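Local coordinates for nucleotidyltransferase (Thermus thermophilus HB8, PDB 1WWP), which is of unknown function but is probably a substrate-binding partner of a nucleotidyltransferase, an all-helical relative of the C-terminal domain of kanamycin nucleotidyltransferase, at residues L9-F14 against I27-Y32; V21-A26 against L95-F100; E35-A40 against Q112-L117; S55-I60 against G79-R84. One frame throughout, in Å; residues are numbered along the deposited sequence.

How the contacts relate
From the N terminus, contact 1 closes first, folding helix 2-13 back onto helix 20-49. Contact 2 crosses it: from between the two segments of contact 1 the chain reaches forward to helix 93-116. Contact 3 opens after contact 1 is complete and joins the same two long helices as contact 2, about 22 Å away between centres; contacts 2 and 3 also cross along the chain. Contact 4, which pairs helix 56-66 with helix 71-86, falls within the loops of both contact 2 and contact 3. Helix 20-49 is the common element of contacts 1 to 3, and its Phe30, Glu35 and Trp38 meet Met80, Arg84 and Pro56 of contact 4.

Contact 1. Residues L9-F14 against I27-Y32; sequences LKELAF and IQRFEY
Leu9 and Arg29 bring their CA atoms to within 5.3 Å, the nearest backbone approach between 9-14 and 27-32. The helix axes here come to 9.2 Å and run at 143° to one another, a skewed antiparallel pair: this is the opening helix-loop-helix of the bundle, where helix 2-13 packs on the long helix 20-49. At the tight point the backbone takes part directly, Leu9 CA lying 4.0 Å from Arg29 CB. The tip of the Leu9 side chain meets the next residue, CD1 lying 4.0 Å from Phe30 N and 4.3 Å from Phe30 CB, while the Phe30 ring leads off toward Leu103 and Tyr106 of helix 93-116.

Arg29 buries more surface in the contact than any other residue. With CG anti to its carbonyl carbon (chi1 -64°) and the chain extended from CG to NE, it reaches across toward the last turn of helix 2-13 and is crossed at about a right angle by Leu12. Leu12 CD1 sits over one face of the guanidinium, 3.3 Å from NH1 and 3.6 Å from CZ. The polar rim is used elsewhere: NH1 donates to the carbonyl of Thr8, and NE forms a salt bridge with Asp24 of the second subunit, so the flat group joins the hairpin to the dimer interface. Glu11 comes in beside it, CB near the guanidinium plane. Its carboxylate is tilted 48° from that plane; any attraction is probably one of charge alone, since OE2 stops 4.1 Å from Arg29 NH1 and clear of the guanidinium plane.

Contact 2. Residues V21-A26 against L95-F100; sequences VERDAA and LARAIF
Arg23 and Phe100 lie where helices 21-26 and 95-100 come nearest, their CA atoms 6.7 Å apart, with the two axes 9.9 Å apart and inclined at 63°. Arg23 leaves its helix with CG anti to the backbone N, and CG rests 4.1 Å from Phe100 CB. Its CD passes over the Ala96 carbonyl, and a bend at chi3 (-46°) turns NE off the line of the chain toward Arg97.

There two guanidinium groups overlap, their planes 40° apart. Arg23 NH2 stands over one face of the Arg97 guanidinium, 3.2 Å from Arg97 NH2, while Arg97 CG lies over a face of the Arg23 group. Both NH2 atoms are donors and cannot bond each other; the repulsion is probably eased by the weak hydrogen bond from Arg23 NH2 to the Pro18 carbonyl, the long, weak ion pair of Arg23 with Glu93, and the solvent round exposed Arg97. An alanine in place of Arg23 would probably leave a gap beside Phe100 CB and the Ala96 carbonyl, and deprive Arg97 of the flat group it lies against.

Within the helical bundle this joins the N-terminal end of helix 20-49 to the start of helix 93-116, the two crossing steeply here. One turn on from Arg23, Ala26 CB meets the Phe100 ring at its edge, 3.9 Å from CE1 and equally far from CD1. The same CE1 also touches the backbone oxygen of Leu12.

Contact 3. Residues E35-A40 against Q112-L117; sequences EAFWKA and QVLGRL
The edge of the Phe37 ring meets Val113 CB and Leu114 CG. Its CE1 and CZ both lie 3.7 Å from Val113 CB, which sits near the ring plane. Phe37 CD1 also lies 3.8 Å from Leu114 CD2. Thus one rim of the ring, from CD1 round to CZ, is laid against two consecutive residues of helix 93-116. Phe37 CG is anti to the backbone N (chi1 177°), which starts the ring off toward that helix. An alanine at Phe37 would probably open a gap in front of Val113 and Leu114, because the ring atoms that meet them would be gone.

One turn further on, Ala40 CB comes 4.3 Å from Leu114 CD2, and Leu117 closes the end of the contact near the Ala40 carbonyl. The helices here run in roughly the same direction, axes 11.0 Å apart at 33°, so in this helical bundle the middle of helix 20-49 packs beside the C-terminal end of helix 93-116. Leu114 also touches Ala2, Glu3 and Leu6 of helix 2-13, while Val113 and Leu117 touch Leu41.

Across the Phe37 ring, CD2 touches CE of the selenomethionine Met80. Further round helix 20-49, Trp38 NE1 donates to Glu35 OE1 over 3.2 Å at 163°; the oxygen lies in the indole plane but is met from above its own carboxylate plane. Glu35 OE2 is held in turn by a salt bridge to Arg84 NE.

Contact 4. Residues S55-I60 against G79-R84; sequences SPKGVI and GMVDDR
Val81 is the residue round which 55-60 and 79-84 meet, pressed against Pro56, Lys57 and Ile60. The two segments belong to an antiparallel helical hairpin, helix 56-66 followed by helix 71-86, with axes 10.2 Å apart and directions 171° from one another; the first turn of one lies beside the later turns of the other.

The two methyls of Val81 have different neighbours. CG2, beside the backbone N of its own residue and anti to the carbonyl carbon, lodges between residues one helical turn apart: Pro56 CB at 3.7 Å and Ile60 CD1 at 3.6 Å. The Ile60 and Val81 side chains run antiparallel to one another, and CD1, the end of the isoleucine chain, makes the touch. CG1 faces Lys57, 4.1 Å from its CG.

Lys57 has the next largest share of the buried surface. Past CG its chain is fully extended and runs on past Val81 to Asp82, whose side chain it crosses at about a right angle. NZ ends 3.6 Å from Asp82 OD1, a salt bridge of modest closeness on the solvent side, where Asp82 is exposed and also touches a neighbour in the crystal. The hairpin sits on helix 20-49: Pro56 packs on Trp38, Val81 on Phe34, and the selenomethionine Met80 on Phe30. Helix 56-66 starts with an N-cap just ahead of Pro56, where Ser55 OG accepts from Gly58 N over 3.3 Å at an N-H...O angle of 155°.

Contact 1. Residues L9-F14 against I27-Y32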
# COMPACT_ATOMS: atom_id res chain seq x y z
N LEU A 9 -12.65 -4.45 -5.27
CA LEU A 9 -12.26 -3.14 -5.77
C LEU A 9 -13.45 -2.46 -6.46
O LEU A 9 -13.74 -1.29 -6.19
CB LEU A 9 -11.11 -3.27 -6.78
CG LEU A 9 -10.80 -2.01 -7.62
CD1 LEU A 9 -10.45 -0.87 -6.69
CD2 LEU A 9 -9.67 -2.27 -8.58
N LYS A 10 -14.12 -3.19 -7.35
CA LYS A 10 -15.25 -2.64 -8.08
C LYS A 10 -16.36 -2.14 -7.16
O LYS A 10 -17.12 -1.23 -7.53
CB LYS A 10 -15.78 -3.66 -9.08
CG LYS A 10 -14.82 -3.87 -10.25
CD LYS A 10 -15.40 -4.76 -11.34
CE LYS A 10 -15.56 -6.20 -10.87
NZ LYS A 10 -16.09 -7.05 -11.97
N GLU A 11 -16.45 -2.71 -5.97
CA GLU A 11 -17.45 -2.28 -5.00
C GLU A 11 -17.28 -0.79 -4.69
O GLU A 11 -18.25 -0.09 -4.44
CB GLU A 11 -17.30 -3.05 -3.69
CG GLU A 11 -17.61 -4.53 -3.75
CD GLU A 11 -17.65 -5.15 -2.36
OE1 GLU A 11 -18.44 -4.66 -1.52
OE2 GLU A 11 -16.91 -6.13 -2.11
N LEU A 12 -16.04 -0.32 -4.71
CA LEU A 12 -15.75 1.06 -4.35
C LEU A 12 -15.23 1.94 -5.48
O LEU A 12 -15.42 3.15 -5.46
CB LEU A 12 -14.74 1.09 -3.22
CG LEU A 12 -15.07 0.38 -1.91
CD1 LEU A 12 -13.79 0.18 -1.09
CD2 LEU A 12 -16.08 1.19 -1.13
N ALA A 13 -14.57 1.34 -6.46
CA ALA A 13 -13.98 2.10 -7.56
C ALA A 13 -14.98 2.90 -8.41
O ALA A 13 -14.61 3.88 -9.05
CB ALA A 13 -13.17 1.18 -8.45
N PHE A 14 -16.24 2.48 -8.40
CA PHE A 14 -17.26 3.16 -9.19
C PHE A 14 -18.16 4.09 -8.40
O PHE A 14 -19.24 4.46 -8.86
CB PHE A 14 -18.08 2.11 -9.94
CG PHE A 14 -17.25 1.23 -10.82
CD1 PHE A 14 -16.54 1.78 -11.89
CD2 PHE A 14 -17.14 -0.13 -10.58
CE1 PHE A 14 -15.72 0.99 -12.69
CE2 PHE A 14 -16.32 -0.94 -11.38
CZ PHE A 14 -15.62 -0.37 -12.44
N ILE A 27 -8.21 2.58 -2.46
CA ILE A 27 -6.79 2.62 -2.79
C ILE A 27 -6.10 1.34 -2.31
O ILE A 27 -5.27 0.77 -3.02
CB ILE A 27 -6.14 3.87 -2.17
CG1 ILE A 27 -6.68 5.11 -2.88
CG2 ILE A 27 -4.63 3.79 -2.25
CD1 ILE A 27 -6.30 6.41 -2.20
N GLN A 28 -6.45 0.90 -1.11
CA GLN A 28 -5.90 -0.32 -0.55
C GLN A 28 -6.26 -1.50 -1.44
O GLN A 28 -5.42 -2.34 -1.76
CB GLN A 28 -6.45 -0.54 0.87
CG GLN A 28 -6.20 -1.93 1.45
CD GLN A 28 -4.74 -2.20 1.80
OE1 GLN A 28 -4.40 -3.29 2.28
NE2 GLN A 28 -3.86 -1.22 1.58
N ARG A 29 -7.51 -1.57 -1.87
CA ARG A 29 -7.95 -2.68 -2.72
C ARG A 29 -7.29 -2.64 -4.08
O ARG A 29 -6.99 -3.68 -4.67
CB ARG A 29 -9.48 -2.65 -2.87
CG ARG A 29 -10.18 -2.87 -1.54
CD ARG A 29 -11.72 -2.83 -1.63
NE ARG A 29 -12.26 -3.18 -0.32
CZ ARG A 29 -13.54 -3.29 0.00
NH1 ARG A 29 -14.49 -3.07 -0.90
NH2 ARG A 29 -13.87 -3.60 1.25
N PHE A 30 -7.08 -1.44 -4.60
CA PHE A 30 -6.39 -1.33 -5.87
C PHE A 30 -4.99 -1.96 -5.71
O PHE A 30 -4.50 -2.68 -6.58
CB PHE A 30 -6.26 0.16 -6.24
CG PHE A 30 -5.20 0.44 -7.27
CD1 PHE A 30 -5.27 -0.13 -8.53
CD2 PHE A 30 -4.12 1.26 -6.96
CE1 PHE A 30 -4.27 0.11 -9.48
CE2 PHE A 30 -3.10 1.52 -7.91
CZ PHE A 30 -3.18 0.94 -9.16
N GLU A 31 -4.36 -1.69 -4.57
CA GLU A 31 -3.02 -2.22 -4.31
C GLU A 31 -2.98 -3.73 -4.42
O GLU A 31 -2.24 -4.27 -5.25
CB GLU A 31 -2.54 -1.79 -2.93
CG GLU A 31 -2.15 -0.32 -2.83
CD GLU A 31 -1.53 0.03 -1.48
OE1 GLU A 31 -0.85 1.07 -1.37
OE2 GLU A 31 -1.71 -0.74 -0.51
N TYR A 32 -3.77 -4.43 -3.61
CA TYR A 32 -3.72 -5.88 -3.68
C TYR A 32 -4.30 -6.47 -4.95
O TYR A 32 -3.97 -7.60 -5.31
CB TYR A 32 -4.31 -6.52 -2.41
CG TYR A 32 -5.79 -6.35 -2.13
CD1 TYR A 32 -6.75 -6.95 -2.93
CD2 TYR A 32 -6.21 -5.70 -0.96
CE1 TYR A 32 -8.11 -6.91 -2.57
CE2 TYR A 32 -7.55 -5.65 -0.59
CZ TYR A 32 -8.50 -6.26 -1.39
OH TYR A 32 -9.82 -6.25 -0.99

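Contact 2. Residues V21-A26 against L95-F100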
# COMPACT_ATOMS: atom_id res chain seq x y z
N VAL A 21 -13.02 7.63 3.93
CA VAL A 21 -12.83 6.23 4.31
C VAL A 21 -12.95 5.31 3.10
O VAL A 21 -12.07 4.49 2.83
CB VAL A 21 -13.86 5.79 5.38
CG1 VAL A 21 -13.69 4.31 5.69
CG2 VAL A 21 -13.66 6.61 6.65
N GLU A 22 -14.03 5.47 2.33
CA GLU A 22 -14.23 4.65 1.15
C GLU A 22 -13.09 4.79 0.15
O GLU A 22 -12.65 3.81 -0.44
CB GLU A 22 -15.56 5.03 0.48
CG GLU A 22 -16.71 4.97 1.44
CD GLU A 22 -17.97 5.58 0.86
OE1 GLU A 22 -17.91 6.76 0.44
OE2 GLU A 22 -19.00 4.89 0.83
N ARG A 23 -12.64 6.03 -0.04
CA ARG A 23 -11.56 6.34 -0.95
C ARG A 23 -10.24 5.63 -0.52
O ARG A 23 -9.57 5.01 -1.33
CB ARG A 23 -11.36 7.85 -0.97
CG ARG A 23 -10.37 8.35 -1.99
CD ARG A 23 -10.19 9.84 -1.80
NE ARG A 23 -11.49 10.50 -1.64
CZ ARG A 23 -11.69 11.61 -0.94
NH1 ARG A 23 -10.67 12.19 -0.33
NH2 ARG A 23 -12.91 12.12 -0.85
N ASP A 24 -9.87 5.75 0.75
CA ASP A 24 -8.65 5.10 1.24
C ASP A 24 -8.77 3.59 1.05
O ASP A 24 -7.81 2.92 0.65
CB ASP A 24 -8.43 5.48 2.71
CG ASP A 24 -8.00 6.93 2.87
OD1 ASP A 24 -7.90 7.42 4.02
OD2 ASP A 24 -7.76 7.59 1.82
N ALA A 25 -9.96 3.06 1.31
CA ALA A 25 -10.24 1.64 1.14
C ALA A 25 -10.11 1.22 -0.33
O ALA A 25 -9.63 0.13 -0.64
CB ALA A 25 -11.65 1.32 1.65
N ALA A 26 -10.56 2.08 -1.24
CA ALA A 26 -10.48 1.77 -2.67
C ALA A 26 -9.01 1.73 -3.08
O ALA A 26 -8.62 0.95 -3.93
CB ALA A 26 -11.21 2.84 -3.47
N LEU A 95 -3.64 13.93 -4.27
CA LEU A 95 -3.19 12.65 -4.81
C LEU A 95 -4.28 11.60 -4.69
O LEU A 95 -4.74 11.05 -5.69
CB LEU A 95 -1.95 12.16 -4.06
CG LEU A 95 -0.85 11.53 -4.91
CD1 LEU A 95 -0.05 10.57 -4.06
CD2 LEU A 95 -1.44 10.80 -6.09
N ALA A 96 -4.68 11.34 -3.45
CA ALA A 96 -5.72 10.35 -3.16
C ALA A 96 -6.94 10.49 -4.08
O ALA A 96 -7.41 9.50 -4.64
CB ALA A 96 -6.14 10.48 -1.70
N ARG A 97 -7.43 11.71 -4.25
CA ARG A 97 -8.58 11.96 -5.12
C ARG A 97 -8.19 11.71 -6.58
O ARG A 97 -8.98 11.18 -7.35
CB ARG A 97 -9.08 13.41 -4.96
CG ARG A 97 -9.83 13.66 -3.65
CD ARG A 97 -10.15 15.14 -3.47
NE ARG A 97 -11.07 15.39 -2.37
CZ ARG A 97 -12.35 15.04 -2.37
NH1 ARG A 97 -12.87 14.42 -3.43
NH2 ARG A 97 -13.12 15.30 -1.32
N ALA A 98 -6.96 12.10 -6.93
CA ALA A 98 -6.45 11.91 -8.29
C ALA A 98 -6.28 10.41 -8.62
O ALA A 98 -6.56 9.98 -9.74
CB ALA A 98 -5.11 12.63 -8.46
N ILE A 99 -5.81 9.62 -7.65
CA ILE A 99 -5.67 8.18 -7.89
C ILE A 99 -7.07 7.59 -8.04
O ILE A 99 -7.34 6.81 -8.96
CB ILE A 99 -4.98 7.44 -6.70
CG1 ILE A 99 -3.56 7.96 -6.48
CG2 ILE A 99 -4.92 5.94 -7.00
CD1 ILE A 99 -2.63 7.67 -7.62
N PHE A 100 -7.97 7.96 -7.13
CA PHE A 100 -9.33 7.45 -7.16
C PHE A 100 -10.02 7.69 -8.50
O PHE A 100 -10.82 6.87 -8.94
CB PHE A 100 -10.18 8.06 -6.05
CG PHE A 100 -11.56 7.49 -5.96
CD1 PHE A 100 -11.77 6.22 -5.42
CD2 PHE A 100 -12.65 8.17 -6.49
CE1 PHE A 100 -13.03 5.64 -5.42
CE2 PHE A 100 -13.92 7.60 -6.49
CZ PHE A 100 -14.11 6.33 -5.95

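Contact 3. Residues E35-A40 against Q112-L117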
# COMPACT_ATOMS: atom_id res chain seq x y z
N GLU A 35 -1.30 -6.16 -7.49
CA GLU A 35 -0.29 -7.18 -7.24
C GLU A 35 -0.75 -8.53 -7.77
O GLU A 35 0.02 -9.26 -8.39
CB GLU A 35 0.02 -7.27 -5.75
CG GLU A 35 0.46 -5.94 -5.12
CD GLU A 35 1.71 -5.31 -5.76
OE1 GLU A 35 2.63 -6.06 -6.16
OE2 GLU A 35 1.78 -4.07 -5.83
N ALA A 36 -2.01 -8.87 -7.51
CA ALA A 36 -2.55 -10.15 -7.98
C ALA A 36 -2.66 -10.11 -9.50
O ALA A 36 -2.50 -11.12 -10.17
CB ALA A 36 -3.92 -10.42 -7.37
N PHE A 37 -2.94 -8.94 -10.04
CA PHE A 37 -3.09 -8.83 -11.48
C PHE A 37 -1.77 -9.04 -12.25
O PHE A 37 -1.72 -9.85 -13.16
CB PHE A 37 -3.67 -7.47 -11.84
CG PHE A 37 -3.79 -7.24 -13.31
CD1 PHE A 37 -4.75 -7.93 -14.05
CD2 PHE A 37 -2.92 -6.38 -13.97
CE1 PHE A 37 -4.83 -7.76 -15.44
CE2 PHE A 37 -2.99 -6.20 -15.35
CZ PHE A 37 -3.96 -6.90 -16.09
N TRP A 38 -0.70 -8.34 -11.89
CA TRP A 38 0.54 -8.53 -12.67
C TRP A 38 1.14 -9.91 -12.46
O TRP A 38 1.77 -10.45 -13.36
CB TRP A 38 1.55 -7.41 -12.38
CG TRP A 38 2.35 -7.53 -11.15
CD1 TRP A 38 2.06 -7.04 -9.92
CD2 TRP A 38 3.66 -8.10 -11.05
NE1 TRP A 38 3.10 -7.25 -9.05
CE2 TRP A 38 4.10 -7.91 -9.72
CE3 TRP A 38 4.50 -8.75 -11.96
CZ2 TRP A 38 5.35 -8.34 -9.27
CZ3 TRP A 38 5.75 -9.19 -11.52
CH2 TRP A 38 6.16 -8.98 -10.19
N LYS A 39 0.88 -10.49 -11.30
CA LYS A 39 1.36 -11.83 -11.01
C LYS A 39 0.66 -12.85 -11.90
O LYS A 39 1.28 -13.81 -12.37
CB LYS A 39 1.13 -12.18 -9.53
CG LYS A 39 2.11 -11.47 -8.60
CD LYS A 39 3.51 -11.84 -9.01
CE LYS A 39 4.53 -11.27 -8.06
NZ LYS A 39 5.88 -11.64 -8.58
N ALA A 40 -0.63 -12.65 -12.15
CA ALA A 40 -1.36 -13.59 -13.00
C ALA A 40 -0.85 -13.47 -14.44
O ALA A 40 -0.72 -14.46 -15.17
CB ALA A 40 -2.89 -13.30 -12.95
N GLN A 112 -11.09 -6.99 -18.03
CA GLN A 112 -11.03 -7.42 -19.42
C GLN A 112 -9.81 -8.26 -19.73
O GLN A 112 -9.89 -9.23 -20.48
CB GLN A 112 -11.05 -6.19 -20.34
CG GLN A 112 -12.40 -5.52 -20.47
CD GLN A 112 -12.34 -4.30 -21.35
OE1 GLN A 112 -11.77 -4.33 -22.44
NE2 GLN A 112 -12.95 -3.21 -20.90
N VAL A 113 -8.67 -7.89 -19.16
CA VAL A 113 -7.46 -8.66 -19.44
C VAL A 113 -7.59 -10.03 -18.81
O VAL A 113 -7.33 -11.03 -19.46
CB VAL A 113 -6.20 -7.96 -18.90
CG1 VAL A 113 -4.95 -8.79 -19.25
CG2 VAL A 113 -6.09 -6.58 -19.52
N LEU A 114 -8.00 -10.09 -17.55
CA LEU A 114 -8.13 -11.37 -16.87
C LEU A 114 -9.02 -12.30 -17.68
O LEU A 114 -8.75 -13.50 -17.79
CB LEU A 114 -8.68 -11.18 -15.46
CG LEU A 114 -7.71 -10.50 -14.49
CD1 LEU A 114 -8.36 -10.30 -13.14
CD2 LEU A 114 -6.45 -11.34 -14.37
N GLY A 115 -10.09 -11.74 -18.25
CA GLY A 115 -11.00 -12.52 -19.06
C GLY A 115 -10.26 -13.28 -20.16
O GLY A 115 -10.28 -14.51 -20.20
N ARG A 116 -9.58 -12.54 -21.03
CA ARG A 116 -8.83 -13.15 -22.11
C ARG A 116 -7.86 -14.24 -21.63
O ARG A 116 -7.58 -15.19 -22.36
CB ARG A 116 -8.03 -12.08 -22.86
CG ARG A 116 -8.85 -10.89 -23.30
CD ARG A 116 -7.95 -9.79 -23.83
NE ARG A 116 -8.67 -8.53 -23.91
CZ ARG A 116 -8.10 -7.33 -23.82
NH1 ARG A 116 -6.79 -7.23 -23.65
NH2 ARG A 116 -8.84 -6.24 -23.88
N LEU A 117 -7.36 -14.11 -20.41
CA LEU A 117 -6.41 -15.08 -19.88
C LEU A 117 -6.96 -16.48 -19.64
O LEU A 117 -6.22 -17.37 -19.20
CB LEU A 117 -5.78 -14.55 -18.59
CG LEU A 117 -5.07 -13.20 -18.61
CD1 LEU A 117 -4.22 -13.05 -17.35
CD2 LEU A 117 -4.17 -13.09 -19.84

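Contact 4. Residues S55-I60 against G79-R84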
# COMPACT_ATOMS: atom_id res chain seq x y z
N SER A 55 9.52 -7.80 -13.41
CA SER A 55 8.80 -6.68 -12.80
C SER A 55 7.47 -6.34 -13.46
O SER A 55 7.20 -6.73 -14.59
CB SER A 55 9.68 -5.44 -12.86
OG SER A 55 9.89 -5.07 -14.22
N PRO A 56 6.61 -5.59 -12.75
CA PRO A 56 5.30 -5.21 -13.29
C PRO A 56 5.42 -4.57 -14.69
O PRO A 56 4.68 -4.92 -15.62
CB PRO A 56 4.79 -4.23 -12.25
CG PRO A 56 5.29 -4.82 -10.98
CD PRO A 56 6.73 -5.17 -11.34
N LYS A 57 6.37 -3.65 -14.84
CA LYS A 57 6.55 -2.99 -16.14
C LYS A 57 7.05 -3.92 -17.23
O LYS A 57 6.63 -3.83 -18.38
CB LYS A 57 7.50 -1.79 -16.01
CG LYS A 57 6.79 -0.49 -15.61
CD LYS A 57 7.76 0.68 -15.60
CE LYS A 57 7.06 1.99 -15.26
NZ LYS A 57 8.04 3.12 -15.13
N GLY A 58 7.95 -4.82 -16.88
CA GLY A 58 8.47 -5.75 -17.86
C GLY A 58 7.40 -6.71 -18.31
O GLY A 58 7.32 -7.08 -19.48
N VAL A 59 6.58 -7.15 -17.37
CA VAL A 59 5.51 -8.08 -17.69
C VAL A 59 4.49 -7.39 -18.60
O VAL A 59 3.99 -7.96 -19.56
CB VAL A 59 4.80 -8.62 -16.39
CG1 VAL A 59 3.58 -9.45 -16.76
CG2 VAL A 59 5.79 -9.47 -15.61
N ILE A 60 4.21 -6.13 -18.31
CA ILE A 60 3.25 -5.42 -19.14
C ILE A 60 3.80 -5.29 -20.59
O ILE A 60 3.07 -5.51 -21.57
CB ILE A 60 2.90 -4.04 -18.48
CG1 ILE A 60 2.00 -4.29 -17.27
CG2 ILE A 60 2.26 -3.12 -19.48
CD1 ILE A 60 1.88 -3.08 -16.32
N GLY A 79 0.64 3.13 -16.52
CA GLY A 79 0.27 4.25 -15.67
C GLY A 79 -0.17 3.68 -14.35
O GLY A 79 0.01 4.29 -13.29
N MSE A 80 -0.74 2.48 -14.41
CA MSE A 80 -1.22 1.79 -13.22
C MSE A 80 -0.02 1.47 -12.33
O MSE A 80 -0.10 1.59 -11.11
CB MSE A 80 -1.93 0.52 -13.64
CG MSE A 80 -2.86 -0.07 -12.61
SE MSE A 80 -4.05 -1.36 -13.42
CE MSE A 80 -2.80 -2.84 -13.64
N VAL A 81 1.10 1.07 -12.93
CA VAL A 81 2.28 0.77 -12.12
C VAL A 81 2.78 2.04 -11.44
O VAL A 81 3.12 2.02 -10.26
CB VAL A 81 3.41 0.14 -12.97
CG1 VAL A 81 4.71 -0.02 -12.13
CG2 VAL A 81 2.98 -1.23 -13.47
N ASP A 82 2.79 3.16 -12.15
CA ASP A 82 3.25 4.40 -11.53
C ASP A 82 2.31 4.85 -10.39
O ASP A 82 2.77 5.30 -9.35
CB ASP A 82 3.44 5.50 -12.58
CG ASP A 82 4.67 5.26 -13.47
OD1 ASP A 82 5.66 4.65 -12.98
OD2 ASP A 82 4.66 5.70 -14.64
N ASP A 83 1.00 4.72 -10.58
CA ASP A 83 0.06 5.09 -9.52
C ASP A 83 0.25 4.18 -8.31
O ASP A 83 0.03 4.59 -7.16
CB ASP A 83 -1.37 4.97 -10.01
CG ASP A 83 -1.81 6.19 -10.78
OD1 ASP A 83 -2.96 6.19 -11.27
OD2 ASP A 83 -1.00 7.14 -10.88
N ARG A 84 0.66 2.95 -8.57
CA ARG A 84 0.91 1.98 -7.52
C ARG A 84 2.07 2.48 -6.66
O ARG A 84 2.10 2.28 -5.45
CB ARG A 84 1.22 0.62 -8.16
CG ARG A 84 1.60 -0.46 -7.15
CD ARG A 84 0.45 -0.76 -6.20
NE ARG A 84 0.88 -1.65 -5.13
CZ ARG A 84 1.42 -1.22 -3.99
NH1 ARG A 84 1.60 0.08 -3.79
NH2 ARG A 84 1.77 -2.09 -3.06